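Side-chain contacts in enoyl-CoA hydratase (Mycobacterium avium subsp. paratuberculosis, PDB 4LK5), which probably hydrates the double bond of enoyl-CoA thioesters, as a trimeric member of the enoyl-CoA hydratase/isomerase (crotonase) family: residues R120-I125 with T252-A257; P62-I67 with D112-E117. All blocks are in the same frame, centred on the assembly; numbering follows the deposited sequence.

Contact 1 of 2, residues R120-I125 with T252-A257; sequences RLVRAI and TELDPA
Arg-123 and Asp-255 form a salt bridge at the exposed edge of this contact. The bond runs from NE of Arg-123 to OD1 of Asp-255, 3.2 Å away, and is fairly straight, with an N-H...O angle of 154°. OD1 lies at the edge of the guanidinium, almost exactly in its plane. On the acid it is approached from the syn side, but 31° out of the carboxylate plane. The guanidinium and carboxylate planes are 52° apart, and NE alone makes the bond. The Arg-123 chain is extended from CG to NE, which carries the charged group across to the acid.

Segment 120-125 belongs to helix 113-127 of the crotonase-like fold. Segment 252-257 holds the start of helix 254-269, with Glu-253 at the N-cap position. Asp-255 thus sits in the first turn, where a negative charge probably suits the helix dipole.

The apolar part is buried. CG1 of Val-122 meets CD1 of Leu-254 at 4.1 Å, methyl against methyl. Both residues direct CB at the opposing segment. Leu-254 holds CG opposite its backbone N, and CD1 then reaches Val-122. Ala-257 packs on helix 177-185.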
# COMPACT_ATOMS: atom_id res chain seq x y z
N ARG C 120 -12.45 -19.55 -7.74
CA ARG C 120 -13.47 -19.17 -8.70
C ARG C 120 -14.26 -17.99 -8.19
O ARG C 120 -14.48 -17.04 -8.90
CB ARG C 120 -14.47 -20.31 -8.95
CG ARG C 120 -14.38 -21.01 -10.29
CD ARG C 120 -15.41 -22.16 -10.38
NE ARG C 120 -16.64 -21.60 -10.91
CZ ARG C 120 -17.86 -21.73 -10.40
NH1 ARG C 120 -18.16 -22.49 -9.32
NH2 ARG C 120 -18.82 -21.08 -11.05
N LEU C 121 -14.72 -18.08 -6.96
CA LEU C 121 -15.53 -17.02 -6.37
C LEU C 121 -14.77 -15.68 -6.44
O LEU C 121 -15.24 -14.71 -7.05
CB LEU C 121 -15.90 -17.37 -4.93
CG LEU C 121 -16.38 -16.27 -3.98
CD1 LEU C 121 -17.25 -15.24 -4.64
CD2 LEU C 121 -17.12 -16.94 -2.83
N VAL C 122 -13.57 -15.68 -5.87
CA VAL C 122 -12.74 -14.50 -5.81
C VAL C 122 -12.49 -13.88 -7.19
O VAL C 122 -12.67 -12.66 -7.37
CB VAL C 122 -11.43 -14.79 -5.03
CG1 VAL C 122 -10.40 -13.77 -5.31
CG2 VAL C 122 -11.73 -14.80 -3.54
N ARG C 123 -12.14 -14.71 -8.16
CA ARG C 123 -11.99 -14.20 -9.54
C ARG C 123 -13.27 -13.63 -10.07
O ARG C 123 -13.22 -12.73 -10.89
CB ARG C 123 -11.58 -15.27 -10.54
CG ARG C 123 -10.20 -15.81 -10.31
CD ARG C 123 -9.65 -16.55 -11.50
NE ARG C 123 -8.51 -17.33 -11.03
CZ ARG C 123 -8.55 -18.62 -10.64
NH1 ARG C 123 -9.66 -19.33 -10.70
NH2 ARG C 123 -7.43 -19.20 -10.22
N ALA C 124 -14.40 -14.20 -9.67
CA ALA C 124 -15.68 -13.76 -10.25
C ALA C 124 -15.97 -12.37 -9.74
O ALA C 124 -16.40 -11.52 -10.50
CB ALA C 124 -16.81 -14.70 -9.89
N ILE C 125 -15.67 -12.13 -8.46
CA ILE C 125 -15.85 -10.79 -7.91
C ILE C 125 -14.96 -9.76 -8.58
O ILE C 125 -15.44 -8.74 -8.97
CB ILE C 125 -15.67 -10.75 -6.40
CG1 ILE C 125 -16.83 -11.50 -5.76
CG2 ILE C 125 -15.69 -9.31 -5.89
CD1 ILE C 125 -16.57 -11.84 -4.31
N THR C 252 -2.70 -7.18 -10.02
CA THR C 252 -1.70 -7.81 -10.84
C THR C 252 -1.24 -9.16 -10.23
O THR C 252 -0.98 -10.09 -10.94
CB THR C 252 -0.60 -6.74 -10.95
OG1 THR C 252 -0.61 -6.17 -12.27
CG2 THR C 252 0.73 -7.18 -10.55
N GLU C 253 -1.16 -9.28 -8.91
CA GLU C 253 -0.63 -10.52 -8.33
C GLU C 253 -1.72 -11.44 -7.77
O GLU C 253 -1.41 -12.40 -7.07
CB GLU C 253 0.37 -10.17 -7.22
CG GLU C 253 1.51 -9.30 -7.70
CD GLU C 253 2.19 -9.87 -8.95
OE1 GLU C 253 2.39 -11.10 -8.98
OE2 GLU C 253 2.54 -9.10 -9.89
N LEU C 254 -2.98 -11.14 -8.05
CA LEU C 254 -4.05 -11.92 -7.50
C LEU C 254 -4.02 -13.34 -8.01
O LEU C 254 -4.15 -14.27 -7.23
CB LEU C 254 -5.39 -11.31 -7.86
CG LEU C 254 -6.58 -12.17 -7.47
CD1 LEU C 254 -6.59 -12.35 -5.95
CD2 LEU C 254 -7.89 -11.59 -7.96
N ASP C 255 -3.89 -13.49 -9.33
CA ASP C 255 -3.80 -14.82 -9.95
C ASP C 255 -2.63 -15.73 -9.46
O ASP C 255 -2.85 -16.91 -9.10
CB ASP C 255 -3.79 -14.71 -11.48
CG ASP C 255 -5.22 -14.70 -12.07
OD1 ASP C 255 -6.17 -15.10 -11.36
OD2 ASP C 255 -5.39 -14.27 -13.25
N PRO C 256 -1.40 -15.21 -9.48
CA PRO C 256 -0.29 -15.94 -8.90
C PRO C 256 -0.54 -16.29 -7.44
O PRO C 256 -0.24 -17.39 -6.99
CB PRO C 256 0.87 -14.97 -9.03
CG PRO C 256 0.51 -14.04 -10.16
CD PRO C 256 -0.98 -13.97 -10.17
N ALA C 257 -1.11 -15.36 -6.69
CA ALA C 257 -1.42 -15.65 -5.31
C ALA C 257 -2.36 -16.83 -5.22
O ALA C 257 -2.11 -17.74 -4.43
CB ALA C 257 -2.03 -14.44 -4.62

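Contact 2 of 2, residues P62-I67 with D112-E117; sequences PVITGI and DEIILE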
# COMPACT_ATOMS: atom_id res chain seq x y z
N PRO C 62 -21.03 -26.63 -1.36
CA PRO C 62 -22.21 -26.25 -2.15
C PRO C 62 -22.48 -24.74 -2.16
O PRO C 62 -22.74 -24.16 -3.21
CB PRO C 62 -23.37 -26.99 -1.44
CG PRO C 62 -22.73 -27.88 -0.39
CD PRO C 62 -21.25 -27.89 -0.62
N VAL C 63 -22.37 -24.12 -0.99
CA VAL C 63 -22.62 -22.68 -0.85
C VAL C 63 -21.54 -21.78 -1.48
O VAL C 63 -21.88 -20.78 -2.12
CB VAL C 63 -22.84 -22.30 0.63
CG1 VAL C 63 -22.47 -20.86 0.91
CG2 VAL C 63 -24.29 -22.55 1.01
N ILE C 64 -20.27 -22.12 -1.29
CA ILE C 64 -19.18 -21.43 -1.95
C ILE C 64 -19.40 -21.53 -3.45
O ILE C 64 -19.27 -20.54 -4.16
CB ILE C 64 -17.79 -22.01 -1.56
CG1 ILE C 64 -17.36 -21.53 -0.19
CG2 ILE C 64 -16.70 -21.55 -2.52
CD1 ILE C 64 -16.31 -22.44 0.47
N THR C 65 -19.71 -22.73 -3.94
CA THR C 65 -20.05 -22.93 -5.36
C THR C 65 -21.20 -22.03 -5.81
O THR C 65 -21.23 -21.58 -6.96
CB THR C 65 -20.39 -24.42 -5.65
OG1 THR C 65 -19.21 -25.22 -5.40
CG2 THR C 65 -20.90 -24.63 -7.14
N GLY C 66 -22.10 -21.72 -4.89
CA GLY C 66 -23.28 -20.93 -5.21
C GLY C 66 -22.99 -19.46 -5.45
O GLY C 66 -23.46 -18.88 -6.43
N ILE C 67 -22.22 -18.87 -4.53
CA ILE C 67 -21.81 -17.46 -4.60
C ILE C 67 -20.96 -17.29 -5.86
O ILE C 67 -21.18 -16.39 -6.66
CB ILE C 67 -20.97 -17.06 -3.36
CG1 ILE C 67 -21.78 -17.18 -2.07
CG2 ILE C 67 -20.41 -15.64 -3.46
CD1 ILE C 67 -20.96 -17.74 -0.95
N ASP C 112 -7.84 -29.86 -2.93
CA ASP C 112 -9.25 -30.10 -2.74
C ASP C 112 -10.09 -29.02 -3.46
O ASP C 112 -9.63 -27.91 -3.76
CB ASP C 112 -9.56 -30.19 -1.22
CG ASP C 112 -10.43 -31.42 -0.83
OD1 ASP C 112 -10.35 -32.49 -1.48
OD2 ASP C 112 -11.20 -31.33 0.17
N GLU C 113 -11.34 -29.37 -3.76
CA GLU C 113 -12.27 -28.55 -4.52
C GLU C 113 -12.64 -27.23 -3.77
O GLU C 113 -12.95 -26.23 -4.41
CB GLU C 113 -13.55 -29.38 -4.86
CG GLU C 113 -14.25 -29.00 -6.17
CD GLU C 113 -15.71 -29.51 -6.32
OE1 GLU C 113 -16.30 -30.13 -5.39
OE2 GLU C 113 -16.29 -29.27 -7.41
N ILE C 114 -12.65 -27.25 -2.44
CA ILE C 114 -12.99 -26.05 -1.65
C ILE C 114 -12.16 -24.87 -2.19
O ILE C 114 -12.67 -23.80 -2.51
CB ILE C 114 -12.65 -26.13 -0.13
CG1 ILE C 114 -12.41 -27.56 0.34
CG2 ILE C 114 -13.73 -25.45 0.71
CD1 ILE C 114 -12.18 -27.71 1.85
N ILE C 115 -10.87 -25.11 -2.32
CA ILE C 115 -9.97 -24.03 -2.69
C ILE C 115 -10.18 -23.56 -4.12
O ILE C 115 -10.19 -22.35 -4.39
CB ILE C 115 -8.51 -24.45 -2.51
CG1 ILE C 115 -8.30 -24.90 -1.07
CG2 ILE C 115 -7.61 -23.25 -2.81
CD1 ILE C 115 -7.13 -25.84 -0.89
N LEU C 116 -10.33 -24.52 -5.04
CA LEU C 116 -10.59 -24.20 -6.44
C LEU C 116 -11.82 -23.33 -6.58
O LEU C 116 -11.91 -22.53 -7.48
CB LEU C 116 -10.82 -25.48 -7.26
CG LEU C 116 -9.79 -26.10 -8.21
CD1 LEU C 116 -8.35 -25.81 -7.81
CD2 LEU C 116 -10.03 -27.62 -8.32
N GLU C 117 -12.79 -23.51 -5.71
CA GLU C 117 -14.03 -22.82 -5.83
C GLU C 117 -13.96 -21.48 -5.12
O GLU C 117 -14.60 -20.50 -5.58
CB GLU C 117 -15.18 -23.66 -5.27
CG GLU C 117 -15.46 -24.92 -6.07
CD GLU C 117 -16.13 -24.62 -7.39
OE1 GLU C 117 -17.37 -24.45 -7.39
OE2 GLU C 117 -15.42 -24.57 -8.42
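Glu-117 meets both Ile-64 and Thr-65, and these three residues bury the most surface here. Its carboxylate oxygen OE1 lies 2.8 Å from OG1 of Thr-65, at hydrogen-bonding distance. The hydroxyl also has the carbonyl O of Val-61, one turn back in its own helix, as a partner. OE1 is also engaged by Arg-120, through a salt bridge to NH1. The acid thus lies between a hydroxyl on one helix and a guanidinium on its own, which would probably favour its charged form.

The Glu-117 chain is bent at chi2 (-73°). The bend folds the carboxylate back beside Thr-65, and OE1 also touches CB and CG2 of that residue, each at 3.5 Å.

The two helices, 61-76 and 113-127, are neighbours in the crotonase-like fold. Their short segments run nearly parallel, 17° apart, with axes 9.6 Å from each other at closest approach. Helix 254-269 packs against helix 113-127 through Ile-115 and Leu-116.

Ile-64 is buried and supplies the apolar side. Its two branches have different partners. CG2, set opposite the backbone N, rests on CB of Glu-117 at 3.8 Å and comes equally near that residue's carbonyl carbon. CD1, at the end of the other branch, meets CG2 of Ile-114 at 4.0 Å, the two side chains lying aslant. Further along helix 113-127, Ile-64 also touches Ile-118.

Contacts 1 and 2 share helix 113-127. Contact 2 uses its N-terminal part, against helix 61-76; contact 1 lies further along, against the start of helix 254-269. Their centres are about 14 Å apart. The two meet directly where CD1 of Leu-121 packs against CG2 of Ile-67, 3.4 Å away. Arg-120, on segment 120-125, also reaches Asp-69 and Glu-72 of helix 61-76 by salt bridges. Near contact 1, Thr-252 and Glu-253 pack on other subunits, whereas no other chain touches the segments of contact 2.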